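Local coordinates for protein rhamnonate dehydratase (Gibberella zeae PH-1, PDB 3FXG) that probably dehydrates L-rhamnonate to its 2-keto-3-deoxy acid, as a magnesium-dependent lyase of the enolase superfamily, at residues 5-17 with 93-107. Numbering follows the deposited sequence.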
loop_
_atom_site.group_PDB
_atom_site.type_symbol
_atom_site.label_atom_id
_atom_site.label_comp_id
_atom_site.label_asym_id
_atom_site.label_seq_id
_atom_site.Cartn_x
_atom_site.Cartn_y
_atom_site.Cartn_z
ATOM N N VAL A 5 50.317 -15.711 15.599
ATOM C CA VAL A 5 49.936 -14.723 14.597
ATOM C C VAL A 5 50.673 -13.407 14.775
ATOM O O VAL A 5 51.319 -13.172 15.794
ATOM C CB VAL A 5 48.408 -14.460 14.617
ATOM C CG1 VAL A 5 47.670 -15.699 14.118
ATOM C CG2 VAL A 5 47.955 -14.103 16.025
ATOM N N LYS A 6 50.561 -12.550 13.769
ATOM C CA LYS A 6 51.223 -11.255 13.769
ATOM C C LYS A 6 50.909 -10.420 15.006
ATOM O O LYS A 6 49.758 -10.343 15.446
ATOM C CB LYS A 6 50.828 -10.489 12.503
ATOM C CG LYS A 6 51.592 -9.201 12.253
ATOM C CD LYS A 6 51.117 -8.538 10.963
ATOM C CE LYS A 6 51.949 -7.306 10.618
ATOM N NZ LYS A 6 51.935 -6.291 11.714
ATOM N N ASP A 7 51.945 -9.811 15.574
ATOM C CA ASP A 7 51.780 -8.944 16.737
ATOM C C ASP A 7 51.591 -7.556 16.135
ATOM O O ASP A 7 52.565 -6.888 15.788
ATOM C CB ASP A 7 53.037 -8.965 17.607
ATOM C CG ASP A 7 52.868 -8.176 18.892
ATOM O OD1 ASP A 7 53.886 -7.917 19.569
ATOM O OD2 ASP A 7 51.716 -7.823 19.231
ATOM N N PHE A 8 50.337 -7.139 15.993
ATOM C CA PHE A 8 50.010 -5.851 15.388
ATOM C C PHE A 8 50.166 -4.687 16.361
ATOM O O PHE A 8 49.718 -4.757 17.501
ATOM C CB PHE A 8 48.573 -5.876 14.862
ATOM C CG PHE A 8 48.399 -5.204 13.527
ATOM C CD1 PHE A 8 48.661 -5.894 12.349
ATOM C CD2 PHE A 8 47.983 -3.881 13.449
ATOM C CE1 PHE A 8 48.508 -5.276 11.109
ATOM C CE2 PHE A 8 47.828 -3.253 12.213
ATOM C CZ PHE A 8 48.091 -3.954 11.042
ATOM N N PRO A 9 50.807 -3.595 15.917
ATOM C CA PRO A 9 50.989 -2.437 16.798
ATOM C C PRO A 9 49.663 -1.764 17.157
ATOM O O PRO A 9 48.756 -1.682 16.329
ATOM C CB PRO A 9 51.909 -1.526 15.984
ATOM C CG PRO A 9 51.556 -1.860 14.567
ATOM C CD PRO A 9 51.436 -3.368 14.605
ATOM N N LYS A 10 49.554 -1.302 18.398
ATOM C CA LYS A 10 48.350 -0.625 18.876
ATOM C C LYS A 10 48.471 0.874 18.601
ATOM O O LYS A 10 49.544 1.359 18.250
ATOM C CB LYS A 10 48.185 -0.835 20.383
ATOM C CG LYS A 10 48.008 -2.281 20.829
ATOM C CD LYS A 10 46.697 -2.869 20.336
ATOM C CE LYS A 10 46.239 -4.020 21.230
ATOM N NZ LYS A 10 47.249 -5.109 21.324
ATOM N N ILE A 11 47.369 1.603 18.762
ATOM C CA ILE A 11 47.384 3.048 18.553
ATOM C C ILE A 11 48.071 3.692 19.751
ATOM O O ILE A 11 47.696 3.450 20.900
ATOM C CB ILE A 11 45.963 3.625 18.436
ATOM C CG1 ILE A 11 45.289 3.094 17.169
ATOM C CG2 ILE A 11 46.022 5.150 18.428
ATOM C CD1 ILE A 11 43.814 3.451 17.071
ATOM N N LYS A 12 49.069 4.519 19.469
ATOM C CA LYS A 12 49.835 5.191 20.508
ATOM C C LYS A 12 49.393 6.631 20.731
ATOM O O LYS A 12 49.261 7.078 21.874
ATOM C CB LYS A 12 51.321 5.167 20.141
ATOM C CG LYS A 12 52.225 5.891 21.125
ATOM C CD LYS A 12 53.675 5.835 20.669
ATOM C CE LYS A 12 54.594 6.534 21.661
ATOM N NZ LYS A 12 56.030 6.423 21.267
ATOM N N ALA A 13 49.162 7.357 19.642
ATOM C CA ALA A 13 48.760 8.749 19.748
ATOM C C ALA A 13 47.999 9.246 18.530
ATOM O O ALA A 13 48.046 8.640 17.457
ATOM C CB ALA A 13 49.995 9.622 19.968
ATOM N N ILE A 14 47.285 10.351 18.714
ATOM C CA ILE A 14 46.537 10.966 17.631
ATOM C C ILE A 14 46.783 12.468 17.682
ATOM O O ILE A 14 46.745 13.081 18.750
ATOM C CB ILE A 14 45.018 10.674 17.735
ATOM C CG1 ILE A 14 44.281 11.346 16.573
ATOM C CG2 ILE A 14 44.473 11.163 19.062
ATOM C CD1 ILE A 14 42.850 10.859 16.384
ATOM N N ARG A 15 47.063 13.050 16.524
ATOM C CA ARG A 15 47.324 14.477 16.422
ATOM C C ARG A 15 46.424 15.062 15.338
ATOM O O ARG A 15 46.073 14.375 14.382
ATOM C CB ARG A 15 48.795 14.717 16.055
ATOM C CG ARG A 15 49.808 14.212 17.082
ATOM C CD ARG A 15 51.243 14.443 16.604
ATOM N NE ARG A 15 51.627 13.552 15.505
ATOM C CZ ARG A 15 52.093 12.314 15.667
ATOM N NH1 ARG A 15 52.241 11.808 16.885
ATOM N NH2 ARG A 15 52.416 11.579 14.609
ATOM N N SER A 16 46.035 16.323 15.493
ATOM C CA SER A 16 45.198 16.971 14.491
ATOM C C SER A 16 45.764 18.345 14.184
ATOM O O SER A 16 46.342 19.002 15.054
ATOM C CB SER A 16 43.745 17.092 14.971
ATOM O OG SER A 16 43.626 17.982 16.062
ATOM N N PHE A 17 45.600 18.767 12.937
ATOM C CA PHE A 17 46.104 20.053 12.483
ATOM C C PHE A 17 45.085 20.746 11.602
ATOM O O PHE A 17 44.315 20.098 10.895
ATOM C CB PHE A 17 47.375 19.858 11.653
ATOM C CG PHE A 17 48.477 19.151 12.377
ATOM C CD1 PHE A 17 49.416 19.869 13.109
ATOM C CD2 PHE A 17 48.572 17.763 12.335
ATOM C CE1 PHE A 17 50.438 19.214 13.792
ATOM C CE2 PHE A 17 49.589 17.097 13.014
ATOM C CZ PHE A 17 50.524 17.825 13.744
ATOM N N VAL A 93 37.834 15.875 17.744
ATOM C CA VAL A 93 38.778 14.766 17.659
ATOM C C VAL A 93 39.385 14.446 19.024
ATOM O O VAL A 93 39.346 13.304 19.485
ATOM C CB VAL A 93 39.946 15.086 16.690
ATOM C CG1 VAL A 93 41.051 14.053 16.854
ATOM C CG2 VAL A 93 39.450 15.100 15.248
ATOM N N HIS A 94 39.941 15.465 19.668
ATOM C CA HIS A 94 40.595 15.290 20.961
ATOM C C HIS A 94 39.679 15.274 22.173
ATOM O O HIS A 94 39.882 14.486 23.091
ATOM C CB HIS A 94 41.664 16.370 21.135
ATOM C CG HIS A 94 42.729 16.324 20.084
ATOM N ND1 HIS A 94 43.684 15.331 20.034
ATOM C CD2 HIS A 94 42.953 17.113 19.007
ATOM C CE1 HIS A 94 44.449 15.510 18.972
ATOM N NE2 HIS A 94 44.025 16.584 18.331
ATOM N N GLN A 95 38.669 16.134 22.188
ATOM C CA GLN A 95 37.766 16.176 23.331
ATOM C C GLN A 95 36.841 14.964 23.431
ATOM O O GLN A 95 36.530 14.503 24.530
ATOM C CB GLN A 95 36.936 17.460 23.301
ATOM C CG GLN A 95 37.737 18.727 23.572
ATOM C CD GLN A 95 38.394 18.720 24.942
ATOM O OE1 GLN A 95 39.605 18.531 25.063
ATOM N NE2 GLN A 95 37.593 18.913 25.980
ATOM N N HIS A 96 36.411 14.430 22.294
ATOM C CA HIS A 96 35.505 13.292 22.341
ATOM C C HIS A 96 36.042 11.948 21.854
ATOM O O HIS A 96 36.039 10.964 22.593
ATOM C CB HIS A 96 34.223 13.620 21.563
ATOM C CG HIS A 96 33.076 12.705 21.870
ATOM N ND1 HIS A 96 31.866 12.782 21.214
ATOM C CD2 HIS A 96 32.947 11.708 22.778
ATOM C CE1 HIS A 96 31.042 11.873 21.705
ATOM N NE2 HIS A 96 31.673 11.208 22.654
ATOM N N PHE A 97 36.523 11.907 20.619
ATOM C CA PHE A 97 36.963 10.649 20.034
ATOM C C PHE A 97 38.299 10.036 20.440
ATOM O O PHE A 97 38.452 8.816 20.380
ATOM C CB PHE A 97 36.864 10.769 18.510
ATOM C CG PHE A 97 35.504 11.205 18.042
ATOM C CD1 PHE A 97 34.376 10.448 18.354
ATOM C CD2 PHE A 97 35.338 12.398 17.344
ATOM C CE1 PHE A 97 33.101 10.876 17.981
ATOM C CE2 PHE A 97 34.069 12.834 16.966
ATOM C CZ PHE A 97 32.948 12.072 17.287
ATOM N N GLU A 98 39.256 10.849 20.877
ATOM C CA GLU A 98 40.558 10.302 21.256
ATOM C C GLU A 98 40.460 9.172 22.283
ATOM O O GLU A 98 41.220 8.205 22.222
ATOM C CB GLU A 98 41.472 11.408 21.796
ATOM C CG GLU A 98 42.911 10.950 21.999
ATOM C CD GLU A 98 43.863 12.090 22.330
ATOM O OE1 GLU A 98 43.594 13.242 21.925
ATOM O OE2 GLU A 98 44.894 11.828 22.980
ATOM N N ARG A 99 39.512 9.284 23.207
ATOM C CA ARG A 99 39.334 8.279 24.255
ATOM C C ARG A 99 39.083 6.860 23.742
ATOM O O ARG A 99 39.415 5.888 24.416
ATOM C CB ARG A 99 38.181 8.686 25.182
ATOM C CG ARG A 99 36.786 8.519 24.581
ATOM C CD ARG A 99 35.723 9.113 25.506
ATOM N NE ARG A 99 35.796 10.574 25.544
ATOM C CZ ARG A 99 35.221 11.331 26.473
ATOM N NH1 ARG A 99 34.525 10.771 27.454
ATOM N NH2 ARG A 99 35.340 12.651 26.421
ATOM N N PHE A 100 38.489 6.738 22.560
ATOM C CA PHE A 100 38.192 5.418 22.005
ATOM C C PHE A 100 39.361 4.834 21.221
ATOM O O PHE A 100 39.426 3.624 20.994
ATOM C CB PHE A 100 36.985 5.506 21.071
ATOM C CG PHE A 100 35.775 6.121 21.702
ATOM C CD1 PHE A 100 35.049 5.428 22.663
ATOM C CD2 PHE A 100 35.367 7.403 21.348
ATOM C CE1 PHE A 100 33.933 6.003 23.266
ATOM C CE2 PHE A 100 34.254 7.988 21.947
ATOM C CZ PHE A 100 33.536 7.286 22.908
ATOM N N LEU A 101 40.288 5.696 20.828
ATOM C CA LEU A 101 41.419 5.277 20.010
ATOM C C LEU A 101 42.712 4.883 20.713
ATOM O O LEU A 101 43.333 3.889 20.346
ATOM C CB LEU A 101 41.727 6.380 18.996
ATOM C CG LEU A 101 40.525 6.881 18.193
ATOM C CD1 LEU A 101 40.916 8.123 17.412
ATOM C CD2 LEU A 101 40.026 5.782 17.266
ATOM N N ILE A 102 43.132 5.661 21.706
ATOM C CA ILE A 102 44.387 5.362 22.391
ATOM C C ILE A 102 44.419 3.964 22.998
ATOM O O ILE A 102 43.539 3.591 23.774
ATOM C CB ILE A 102 44.693 6.398 23.500
ATOM C CG1 ILE A 102 44.599 7.821 22.938
ATOM C CG2 ILE A 102 46.094 6.157 24.057
ATOM C CD1 ILE A 102 45.480 8.075 21.731
ATOM N N GLY A 103 45.440 3.193 22.629
ATOM C CA GLY A 103 45.590 1.842 23.147
ATOM C C GLY A 103 44.818 0.773 22.391
ATOM O O GLY A 103 44.960 -0.416 22.676
ATOM N N ALA A 104 44.012 1.186 21.418
ATOM C CA ALA A 104 43.209 0.241 20.641
ATOM C C ALA A 104 43.958 -0.402 19.482
ATOM O O ALA A 104 44.961 0.124 19.003
ATOM C CB ALA A 104 41.954 0.942 20.110
ATOM N N ASP A 105 43.466 -1.557 19.046
ATOM C CA ASP A 105 44.049 -2.268 17.916
ATOM C C ASP A 105 43.425 -1.582 16.706
ATOM O O ASP A 105 42.206 -1.590 16.549
ATOM C CB ASP A 105 43.634 -3.745 17.941
ATOM C CG ASP A 105 44.379 -4.582 16.912
ATOM O OD1 ASP A 105 44.503 -4.142 15.748
ATOM O OD2 ASP A 105 44.836 -5.688 17.266
ATOM N N PRO A 106 44.247 -0.967 15.843
ATOM C CA PRO A 106 43.718 -0.278 14.659
ATOM C C PRO A 106 42.955 -1.162 13.676
ATOM O O PRO A 106 42.272 -0.656 12.787
ATOM C CB PRO A 106 44.966 0.352 14.042
ATOM C CG PRO A 106 46.042 -0.612 14.422
ATOM C CD PRO A 106 45.719 -0.922 15.861
ATOM N N ARG A 107 43.067 -2.476 13.829
ATOM C CA ARG A 107 42.352 -3.389 12.943
ATOM C C ARG A 107 40.887 -3.509 13.347
ATOM O O ARG A 107 40.070 -4.052 12.596
ATOM C CB ARG A 107 43.014 -4.770 12.952
ATOM C CG ARG A 107 44.393 -4.787 12.294
ATOM C CD ARG A 107 45.078 -6.131 12.490
ATOM N NE ARG A 107 45.211 -6.453 13.908
ATOM C CZ ARG A 107 45.751 -7.573 14.377
ATOM N NH1 ARG A 107 46.215 -8.491 13.541
ATOM N NH2 ARG A 107 45.829 -7.774 15.686
HETATM O O HOH W 1 47.168 -10.961 14.597
HETATM O O HOH W 2 47.704 -8.912 17.278
HETATM O O HOH W 3 47.590 -5.756 18.799
HETATM O O HOH W 4 44.828 -6.555 19.742
HETATM O O HOH W 5 47.415 11.379 21.548
#
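Ile-14 drives its CD1 between two side chains of helix 93-101, 3.5 Å from CD1 of Leu-101 and 3.7 Å from CG1 of Val-93. Its CG1 branch stands anti to the backbone N (chi1 180°), which turns CD1 toward the helix and sets CG2 against CG and the carboxylate carbon of Glu-98, the two chains running past each other in opposite directions. Next along, Ile-11 packs its CB, CG2 and CD1 against the carbonyl O of Leu-101, the first residue of the type II turn Leu-101 to Ala-104. That turn is clipped to the strand by two backbone bonds, Ile-11 N to Ala-104 O at 2.8 Å and Gly-103 N to Ile-11 O at 2.9 Å.

Beyond the turn, Arg-107 lays its CD over the centre of the Phe-8 ring, a CH-pi contact 3.5 Å from the centroid; the guanidinium plane, 9° from that of the ring, sits over Phe-8 CB. Asp-105 holds that guanidinium flat in a side-on, two-nitrogen salt bridge; its OD1 also takes Arg-107 N, closing an Asx turn. Two waters join Arg-107 to Lys-6 O, and Glu-150 of a second subunit pairs with NH1.

At the other end, Ser-16 OG and His-94 NE2 share a 2.7 Å hydrogen bond in which either may be the donor, and OG is also bonded to Ser-400 OG. His-94 ND1 gives a nearly straight bond to Glu-98 OE1, fixing the imidazole's rotation.

Helix 93-101 thus packs nearly antiparallel (161°) on strand 11-17, the sheet-on-helix layering of the enolase-superfamily N-terminal capping domain.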